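Local coordinates for protein 5-formaminoimidazole-4-carboxamide-1-(beta)-D-ribofuranosyl 5'-monophosphate synthetase (Methanocaldococcus jannaschii, PDB 2R7L) that catalyses the ATP- and formate-dependent formylation of AICAR to FAICAR in de novo purine biosynthesis, without folates, at residues A[63-68]-A[80-85]; A[130-135]-A[309-314]; A[272-277]-A[294-299]. All blocks are in the same frame, centred on the assembly; numbering follows the deposited sequence.

Interaction 1 of 3, residues A[63-68]-A[80-85]; sequences KFIYVD and EKLREL
Ile65 carries this contact from the strand side. Its CD1 methyl meets two side chains of the helix, Lys81 and Leu82, and Leu85 just after it. The nearest is Leu82, with Ile65 CD1 3.7 Å from Leu82 CD2. Leu85 closes in with its own methyl, Leu85 CD1 lying 4.1 Å from Ile65 CD1. The third partner is the aliphatic part of Lys81, whose CB is 4.0 Å from Ile65 CD1. The other branch of the isoleucine, CG2, rests on the same lysine further out, 4.0 Å from Lys81 CD. Ile65 and Lys81 lie alongside each other and point opposite ways. An extended chain beyond CG (chi2 -172°) carries the ammonium group of Lys81 past the apolar patch. No hydrogen bond joins the two segments.

Strand 63-66 is an outermost strand, within this chain, of the four-stranded parallel sheet. The order 3-2-1-4, all parallel, is consistent with a Rossmann-like alpha/beta fold. Helix 76-84 forms part of the crossover from this edge strand to strand 87-89 at the other end of the sheet.

Backbone hydrogen bonds from Ile65 to Cys45 and Thr47 fix the strand against its neighbour 43-47, whose Val44 touches both Ile65 and Leu85. Leu82 also packs on Phe108 and Val110. Phe64 turns away from the helix, and its backbone N is hydrogen-bonded to Glu18 of a second subunit.

Interaction 2 of 3, residues A[130-135]-A[309-314]; sequences KLLREA and FEMSAR. With ATP (adenosine-5'-triphosphate), chain E.
Met311 reaches Leu131 and Leu132 through a CG set between its backbone N and carbonyl carbon (chi1 71°) and a bend at the last torsion. Its sulfur is the atom that touches the helix. Met311 SD lies 4.0 Å from Leu132 CD2 and 4.1 Å from Leu131 CD2. The methionine crosses Leu131 at about a right angle but lies alongside Leu132, the two pointing opposite ways. The contact is apolar and buried.

The residues before Met311 turn to the nucleotide. Phe309 places its ring beside the ribose, with CE1 3.7 Å from C3' of ATP. Its CD1 is equally near the adenine, 3.7 Å from N7 of ATP. Glu310 bends at chi2, and its CG comes 3.5 Å from O1A of ATP. The Glu310 carboxylate folds back to its own chain: Met311 N donates to Glu310 OE2 over 3.0 Å, on the anti side and 23° out of the carboxylate plane.

Glu310 probably also binds magnesium. Phe309 and Glu310 together sit opposite the single residue Gln297 on strand 292-300, an arrangement that fits a classic beta bulge at the ATP site of this ATP-grasp enzyme.

Interaction 3 of 3, residues A[272-277]-A[294-299]; sequences FEMGDK and FCLQSL. With ATP (adenosine-5'-triphosphate), chain E.
A glycine in the middle of the helix is the unusual feature here: Gly275 meets an aromatic ring with backbone atoms alone. Phe294 CZ lies 4.0 Å from Gly275 O and 4.2 Å from Gly275 CA. The carbonyl oxygen sits obliquely to the ring. By CA atoms, Gly275 and Leu296 are the nearest pair, 8.1 Å apart.

The second touch is between Met274 and Leu296. One leucine methyl, CD1, takes both contacts. Met274 CE is 3.6 Å from Leu296 CD1, and Met274 CB is 3.8 Å from the same methyl. A bend at the last torsion of Met274 (chi3 65°) turns CE to the leucine, although the side chain does not set out in that direction. The two side chains meet at a slant.

Around this pair, Leu137 and Tyr211 touch both Met274 and Leu296. The ring of Tyr211 also meets the Phe294 ring, with the planes nearly parallel. At the outer side of the helix, Asp276 makes a salt bridge with Arg57 of a third subunit.

Strand 292-300 lies within the five-stranded antiparallel sheet, and helix 268-285 packs on one face of it. The other face looks to the nucleotide. Gln297 NE2 donates to O1B of ATP over 2.9 Å, at a nearly straight 168°. Gln297 probably also binds magnesium. Leu299 CD1 reaches the adenine, 3.6 Å from C2 of ATP.

The strand therefore has two chemical sides. Toward 272-277 it offers a leucine methyl and a ring, with no hydrogen bond across; toward ATP it offers an amide N-H to the beta phosphate and a methyl to the base.

In the fold
Interaction 1 closes first. It joins strand 63-66 to helix 76-84 in the N-terminal region, closing a short loop of 11 residues that includes the start of the helix. It is complete before the other two begin, and its centre lies about 33 Å from that of interaction 2 and 35 Å from that of interaction 3. Interaction 2 opens at helix 125-135 and closes at strand 306-312, spanning most of the ATP-grasp region. Interaction 3 falls within that span, joining helix 268-285 to strand 292-300 over a much shorter loop. Strands 292-300 and 306-312 are neighbours in the antiparallel sheet. Interactions 2 and 3 therefore bring two helices to one sheet, and both touch ATP.

Interaction 1 of 3, residues A[63-68]-A[80-85]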
# COMPACT_ATOMS: atom_id res chain seq x y z
N LYS A 63 9.02 2.97 24.69
CA LYS A 63 9.49 3.18 26.05
C LYS A 63 10.40 4.42 26.11
O LYS A 63 11.28 4.58 25.27
CB LYS A 63 10.27 1.96 26.53
CG LYS A 63 10.04 1.57 28.00
CD LYS A 63 9.88 2.78 28.91
CE LYS A 63 9.90 2.39 30.39
NZ LYS A 63 11.29 2.16 30.88
N PHE A 64 10.17 5.28 27.09
CA PHE A 64 11.07 6.41 27.35
C PHE A 64 11.95 6.15 28.56
O PHE A 64 11.46 5.74 29.61
CB PHE A 64 10.28 7.69 27.57
CG PHE A 64 9.52 8.15 26.37
CD1 PHE A 64 10.16 8.82 25.34
CD2 PHE A 64 8.16 7.91 26.26
CE1 PHE A 64 9.47 9.24 24.23
CE2 PHE A 64 7.45 8.33 25.15
CZ PHE A 64 8.11 9.00 24.13
N ILE A 65 13.25 6.39 28.41
CA ILE A 65 14.17 6.45 29.55
C ILE A 65 14.58 7.91 29.76
O ILE A 65 15.43 8.42 29.04
CB ILE A 65 15.44 5.63 29.31
CG1 ILE A 65 15.09 4.17 29.02
CG2 ILE A 65 16.38 5.73 30.50
CD1 ILE A 65 16.30 3.28 28.78
N TYR A 66 13.95 8.58 30.73
CA TYR A 66 14.28 9.97 31.03
C TYR A 66 15.59 10.11 31.80
O TYR A 66 15.86 9.36 32.74
CB TYR A 66 13.15 10.62 31.81
CG TYR A 66 11.97 11.03 30.96
CD1 TYR A 66 11.76 12.36 30.63
CD2 TYR A 66 11.08 10.08 30.49
CE1 TYR A 66 10.68 12.73 29.85
CE2 TYR A 66 10.00 10.44 29.70
CZ TYR A 66 9.81 11.77 29.38
OH TYR A 66 8.74 12.13 28.60
N VAL A 67 16.41 11.08 31.39
CA VAL A 67 17.63 11.44 32.12
C VAL A 67 17.55 12.91 32.54
O VAL A 67 16.80 13.69 31.96
CB VAL A 67 18.91 11.21 31.29
CG1 VAL A 67 19.17 9.73 31.13
CG2 VAL A 67 18.81 11.90 29.93
N ASP A 68 18.33 13.28 33.56
CA ASP A 68 18.34 14.67 34.03
C ASP A 68 18.93 15.59 32.97
O ASP A 68 18.41 16.68 32.72
CB ASP A 68 19.11 14.78 35.34
CG ASP A 68 18.29 14.35 36.54
OD1 ASP A 68 18.85 13.67 37.43
OD2 ASP A 68 17.08 14.68 36.60
N GLU A 80 22.25 -0.01 32.36
CA GLU A 80 21.56 -1.18 32.92
C GLU A 80 20.13 -1.31 32.41
O GLU A 80 19.73 -2.39 31.97
CB GLU A 80 21.59 -1.17 34.45
CG GLU A 80 22.46 -2.28 35.04
CD GLU A 80 21.85 -3.66 34.85
OE1 GLU A 80 20.65 -3.84 35.15
OE2 GLU A 80 22.58 -4.58 34.41
N LYS A 81 19.38 -0.22 32.48
CA LYS A 81 18.04 -0.20 31.93
C LYS A 81 18.05 -0.66 30.47
O LYS A 81 17.20 -1.45 30.06
CB LYS A 81 17.44 1.20 32.02
CG LYS A 81 17.43 1.77 33.42
CD LYS A 81 16.66 3.08 33.45
CE LYS A 81 16.65 3.69 34.83
NZ LYS A 81 15.90 4.98 34.84
N LEU A 82 19.02 -0.18 29.70
CA LEU A 82 19.12 -0.53 28.29
C LEU A 82 19.41 -2.01 28.10
O LEU A 82 18.93 -2.64 27.16
CB LEU A 82 20.20 0.30 27.58
CG LEU A 82 19.93 1.78 27.33
CD1 LEU A 82 21.18 2.46 26.77
CD2 LEU A 82 18.75 1.97 26.39
N ARG A 83 20.20 -2.57 29.01
CA ARG A 83 20.54 -3.99 28.95
C ARG A 83 19.36 -4.85 29.38
O ARG A 83 19.18 -5.95 28.87
CB ARG A 83 21.77 -4.29 29.81
CG ARG A 83 23.10 -4.11 29.09
CD ARG A 83 24.24 -4.63 29.96
NE ARG A 83 24.21 -4.00 31.28
CZ ARG A 83 25.10 -3.12 31.72
NH1 ARG A 83 26.11 -2.76 30.94
NH2 ARG A 83 24.98 -2.60 32.93
N GLU A 84 18.56 -4.35 30.31
CA GLU A 84 17.40 -5.08 30.82
C GLU A 84 16.25 -5.03 29.83
O GLU A 84 15.30 -5.81 29.92
CB GLU A 84 16.95 -4.50 32.16
CG GLU A 84 17.84 -4.85 33.34
CD GLU A 84 17.42 -4.15 34.62
OE1 GLU A 84 16.41 -3.41 34.60
OE2 GLU A 84 18.10 -4.33 35.65
N LEU A 85 16.34 -4.10 28.88
CA LEU A 85 15.31 -3.94 27.86
C LEU A 85 15.71 -4.66 26.59
O LEU A 85 14.99 -4.63 25.60
CB LEU A 85 15.09 -2.45 27.57
CG LEU A 85 14.23 -1.72 28.60
CD1 LEU A 85 14.26 -0.23 28.35
CD2 LEU A 85 12.80 -2.24 28.58

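Interaction 2 of 3, residues A[130-135]-A[309-314]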
# COMPACT_ATOMS: atom_id res chain seq x y z
N LYS A 130 43.63 10.33 6.28
CA LYS A 130 44.39 9.11 6.01
C LYS A 130 43.50 8.12 5.27
O LYS A 130 43.87 7.61 4.21
CB LYS A 130 44.89 8.51 7.32
CG LYS A 130 45.69 7.22 7.17
CD LYS A 130 46.34 6.84 8.51
CE LYS A 130 47.01 5.48 8.44
NZ LYS A 130 47.96 5.37 7.29
N LEU A 131 42.32 7.88 5.82
CA LEU A 131 41.36 6.96 5.22
C LEU A 131 40.98 7.36 3.79
O LEU A 131 41.08 6.55 2.86
CB LEU A 131 40.10 6.88 6.11
CG LEU A 131 38.93 5.99 5.67
CD1 LEU A 131 39.39 4.61 5.20
CD2 LEU A 131 37.95 5.88 6.82
N LEU A 132 40.57 8.61 3.62
CA LEU A 132 40.10 9.10 2.32
C LEU A 132 41.21 9.15 1.30
O LEU A 132 41.00 8.84 0.12
CB LEU A 132 39.48 10.49 2.47
CG LEU A 132 38.24 10.57 3.36
CD1 LEU A 132 37.97 12.01 3.76
CD2 LEU A 132 37.02 9.95 2.66
N ARG A 133 42.39 9.56 1.75
CA ARG A 133 43.57 9.61 0.89
C ARG A 133 43.96 8.21 0.46
O ARG A 133 44.17 7.95 -0.72
CB ARG A 133 44.74 10.29 1.63
CG ARG A 133 46.12 10.02 1.04
CD ARG A 133 47.20 10.91 1.65
NE ARG A 133 47.19 10.92 3.11
CZ ARG A 133 47.81 10.02 3.87
NH1 ARG A 133 48.50 9.03 3.31
NH2 ARG A 133 47.74 10.11 5.20
N GLU A 134 44.03 7.30 1.43
CA GLU A 134 44.40 5.91 1.13
C GLU A 134 43.34 5.16 0.32
O GLU A 134 43.67 4.31 -0.51
CB GLU A 134 44.71 5.15 2.42
CG GLU A 134 45.97 5.64 3.11
CD GLU A 134 46.54 4.59 4.04
OE1 GLU A 134 46.72 3.44 3.59
OE2 GLU A 134 46.82 4.93 5.21
N ALA A 135 42.07 5.49 0.55
CA ALA A 135 40.99 4.93 -0.25
C ALA A 135 41.08 5.41 -1.69
O ALA A 135 40.53 4.79 -2.60
CB ALA A 135 39.64 5.29 0.35
N PHE A 309 34.94 16.75 1.41
CA PHE A 309 35.53 17.61 2.40
C PHE A 309 35.24 17.11 3.80
O PHE A 309 35.81 17.58 4.78
CB PHE A 309 35.01 19.04 2.23
CG PHE A 309 33.52 19.17 2.43
CD1 PHE A 309 32.99 19.32 3.70
CD2 PHE A 309 32.65 19.17 1.34
CE1 PHE A 309 31.62 19.46 3.90
CE2 PHE A 309 31.28 19.32 1.52
CZ PHE A 309 30.76 19.46 2.81
N GLU A 310 34.33 16.14 3.89
CA GLU A 310 34.00 15.52 5.17
C GLU A 310 33.38 14.14 4.99
O GLU A 310 33.02 13.75 3.87
CB GLU A 310 33.07 16.42 5.99
CG GLU A 310 33.79 17.29 7.01
CD GLU A 310 34.51 16.48 8.09
OE1 GLU A 310 35.36 17.06 8.79
OE2 GLU A 310 34.22 15.28 8.23
N MET A 311 33.26 13.41 6.09
CA MET A 311 32.63 12.10 6.08
C MET A 311 32.18 11.71 7.48
O MET A 311 32.64 12.28 8.48
CB MET A 311 33.59 11.04 5.55
CG MET A 311 34.72 10.73 6.51
SD MET A 311 35.41 9.08 6.25
CE MET A 311 34.28 8.10 7.24
N SER A 312 31.27 10.74 7.55
CA SER A 312 30.83 10.17 8.82
C SER A 312 30.92 8.66 8.73
O SER A 312 30.85 8.08 7.64
CB SER A 312 29.40 10.59 9.14
OG SER A 312 29.26 12.00 9.06
N ALA A 313 31.10 8.00 9.88
CA ALA A 313 31.26 6.55 9.91
C ALA A 313 30.00 5.92 10.50
O ALA A 313 29.90 4.70 10.62
CB ALA A 313 32.49 6.17 10.71
N ARG A 314 29.06 6.77 10.87
CA ARG A 314 27.73 6.33 11.26
C ARG A 314 26.69 7.19 10.54
O ARG A 314 27.01 7.82 9.53
CB ARG A 314 27.56 6.38 12.78
CG ARG A 314 28.30 7.52 13.44
CD ARG A 314 27.66 8.83 13.11
NE ARG A 314 28.47 9.94 13.57
CZ ARG A 314 28.09 11.21 13.49
NH1 ARG A 314 28.90 12.17 13.95
NH2 ARG A 314 26.92 11.53 12.97
PG ATP E . 28.30 19.57 9.79
O1G ATP E . 28.19 18.39 10.73
O2G ATP E . 28.11 19.22 8.33
O3G ATP E . 27.52 20.78 10.25
PB ATP E . 31.08 19.19 9.29
O1B ATP E . 30.58 17.85 8.81
O2B ATP E . 32.23 19.22 10.27
O3B ATP E . 29.85 20.03 9.93
PA ATP E . 32.52 21.26 7.90
O1A ATP E . 33.84 20.75 7.37
O2A ATP E . 32.43 22.05 9.17
O3A ATP E . 31.49 20.01 7.95
O5' ATP E . 31.87 22.14 6.73
C5' ATP E . 30.83 23.05 7.05
C4' ATP E . 30.40 23.73 5.75
O4' ATP E . 31.45 24.55 5.25
C3' ATP E . 30.10 22.74 4.64
O3' ATP E . 28.75 22.27 4.69
C2' ATP E . 30.39 23.54 3.39
O2' ATP E . 29.24 24.31 3.02
C1' ATP E . 31.49 24.50 3.82
N9 ATP E . 32.78 23.90 3.42
C8 ATP E . 33.49 23.02 4.16
N7 ATP E . 34.62 22.64 3.52
C5 ATP E . 34.66 23.30 2.35
C6 ATP E . 35.59 23.37 1.20
N6 ATP E . 36.73 22.64 1.17
N1 ATP E . 35.25 24.18 0.18
C2 ATP E . 34.11 24.91 0.19
N3 ATP E . 33.23 24.90 1.20
C4 ATP E . 33.44 24.12 2.28

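Interaction 3 of 3, residues A[272-277]-A[294-299]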
# COMPACT_ATOMS: atom_id res chain seq x y z
N PHE A 272 29.18 5.43 -6.66
CA PHE A 272 29.30 4.06 -6.15
C PHE A 272 30.76 3.66 -5.95
O PHE A 272 31.12 3.08 -4.92
CB PHE A 272 28.58 3.07 -7.07
CG PHE A 272 27.11 2.91 -6.77
CD1 PHE A 272 26.15 3.52 -7.58
CD2 PHE A 272 26.68 2.17 -5.68
CE1 PHE A 272 24.80 3.38 -7.30
CE2 PHE A 272 25.33 2.03 -5.40
CZ PHE A 272 24.39 2.63 -6.21
N GLU A 273 31.61 3.99 -6.93
CA GLU A 273 33.05 3.69 -6.83
C GLU A 273 33.67 4.31 -5.58
O GLU A 273 34.50 3.69 -4.92
CB GLU A 273 33.79 4.17 -8.08
CG GLU A 273 35.27 3.83 -8.11
CD GLU A 273 35.53 2.34 -8.30
OE1 GLU A 273 34.84 1.72 -9.14
OE2 GLU A 273 36.42 1.79 -7.62
N MET A 274 33.25 5.53 -5.24
CA MET A 274 33.74 6.20 -4.05
C MET A 274 33.36 5.43 -2.80
O MET A 274 34.17 5.27 -1.88
CB MET A 274 33.18 7.62 -3.95
CG MET A 274 33.69 8.57 -5.03
SD MET A 274 32.72 10.09 -5.07
CE MET A 274 33.10 10.80 -3.48
N GLY A 275 32.11 4.98 -2.76
CA GLY A 275 31.64 4.16 -1.65
C GLY A 275 32.38 2.84 -1.59
O GLY A 275 32.81 2.40 -0.52
N ASP A 276 32.57 2.20 -2.74
CA ASP A 276 33.27 0.92 -2.78
C ASP A 276 34.70 1.06 -2.26
O ASP A 276 35.16 0.23 -1.46
CB ASP A 276 33.26 0.34 -4.20
CG ASP A 276 31.88 -0.19 -4.60
OD1 ASP A 276 31.01 -0.28 -3.71
OD2 ASP A 276 31.68 -0.53 -5.79
N LYS A 277 35.40 2.12 -2.67
CA LYS A 277 36.79 2.34 -2.27
C LYS A 277 36.92 2.64 -0.79
O LYS A 277 37.78 2.07 -0.11
CB LYS A 277 37.41 3.48 -3.07
CG LYS A 277 37.68 3.15 -4.52
CD LYS A 277 38.27 4.37 -5.22
CE LYS A 277 38.66 4.06 -6.65
NZ LYS A 277 39.22 5.28 -7.30
N PHE A 294 26.98 5.20 6.31
CA PHE A 294 28.08 6.16 6.24
C PHE A 294 27.83 7.19 5.14
O PHE A 294 27.11 6.92 4.17
CB PHE A 294 29.45 5.48 6.05
CG PHE A 294 29.66 4.86 4.69
CD1 PHE A 294 30.22 5.59 3.66
CD2 PHE A 294 29.33 3.53 4.46
CE1 PHE A 294 30.43 5.02 2.41
CE2 PHE A 294 29.55 2.95 3.21
CZ PHE A 294 30.10 3.70 2.19
N CYS A 295 28.42 8.36 5.32
CA CYS A 295 28.13 9.51 4.47
C CYS A 295 29.41 10.14 3.94
O CYS A 295 30.37 10.34 4.69
CB CYS A 295 27.35 10.55 5.29
SG CYS A 295 26.97 12.09 4.45
N LEU A 296 29.43 10.42 2.64
CA LEU A 296 30.47 11.26 2.04
C LEU A 296 29.88 12.64 1.77
O LEU A 296 28.93 12.77 1.00
CB LEU A 296 31.00 10.65 0.74
CG LEU A 296 31.80 9.35 0.88
CD1 LEU A 296 32.41 8.97 -0.44
CD2 LEU A 296 32.87 9.47 1.94
N GLN A 297 30.45 13.65 2.40
CA GLN A 297 30.00 15.03 2.20
C GLN A 297 30.88 15.69 1.16
O GLN A 297 32.06 15.96 1.40
CB GLN A 297 30.06 15.80 3.51
CG GLN A 297 29.18 15.22 4.59
CD GLN A 297 29.65 15.55 5.97
OE1 GLN A 297 30.18 14.70 6.68
NE2 GLN A 297 29.48 16.81 6.37
N SER A 298 30.33 15.94 -0.01
CA SER A 298 31.16 16.31 -1.14
C SER A 298 30.71 17.57 -1.87
O SER A 298 29.63 18.11 -1.63
CB SER A 298 31.23 15.14 -2.12
OG SER A 298 29.96 14.88 -2.68
N LEU A 299 31.57 18.05 -2.76
CA LEU A 299 31.25 19.17 -3.62
C LEU A 299 31.61 18.78 -5.04
O LEU A 299 32.69 18.27 -5.29
CB LEU A 299 32.00 20.43 -3.20
CG LEU A 299 31.53 21.05 -1.87
CD1 LEU A 299 32.60 21.96 -1.26
CD2 LEU A 299 30.22 21.80 -2.06
PG ATP E . 28.30 19.57 9.79
O1G ATP E . 28.19 18.39 10.73
O2G ATP E . 28.11 19.22 8.33
O3G ATP E . 27.52 20.78 10.25
PB ATP E . 31.08 19.19 9.29
O1B ATP E . 30.58 17.85 8.81
O2B ATP E . 32.23 19.22 10.27
O3B ATP E . 29.85 20.03 9.93
PA ATP E . 32.52 21.26 7.90
O1A ATP E . 33.84 20.75 7.37
O2A ATP E . 32.43 22.05 9.17
O3A ATP E . 31.49 20.01 7.95
O5' ATP E . 31.87 22.14 6.73
C5' ATP E . 30.83 23.05 7.05
C4' ATP E . 30.40 23.73 5.75
O4' ATP E . 31.45 24.55 5.25
C3' ATP E . 30.10 22.74 4.64
O3' ATP E . 28.75 22.27 4.69
C2' ATP E . 30.39 23.54 3.39
O2' ATP E . 29.24 24.31 3.02
C1' ATP E . 31.49 24.50 3.82
N9 ATP E . 32.78 23.90 3.42
C8 ATP E . 33.49 23.02 4.16
N7 ATP E . 34.62 22.64 3.52
C5 ATP E . 34.66 23.30 2.35
C6 ATP E . 35.59 23.37 1.20
N6 ATP E . 36.73 22.64 1.17
N1 ATP E . 35.25 24.18 0.18
C2 ATP E . 34.11 24.91 0.19
N3 ATP E . 33.23 24.90 1.20
C4 ATP E . 33.44 24.12 2.28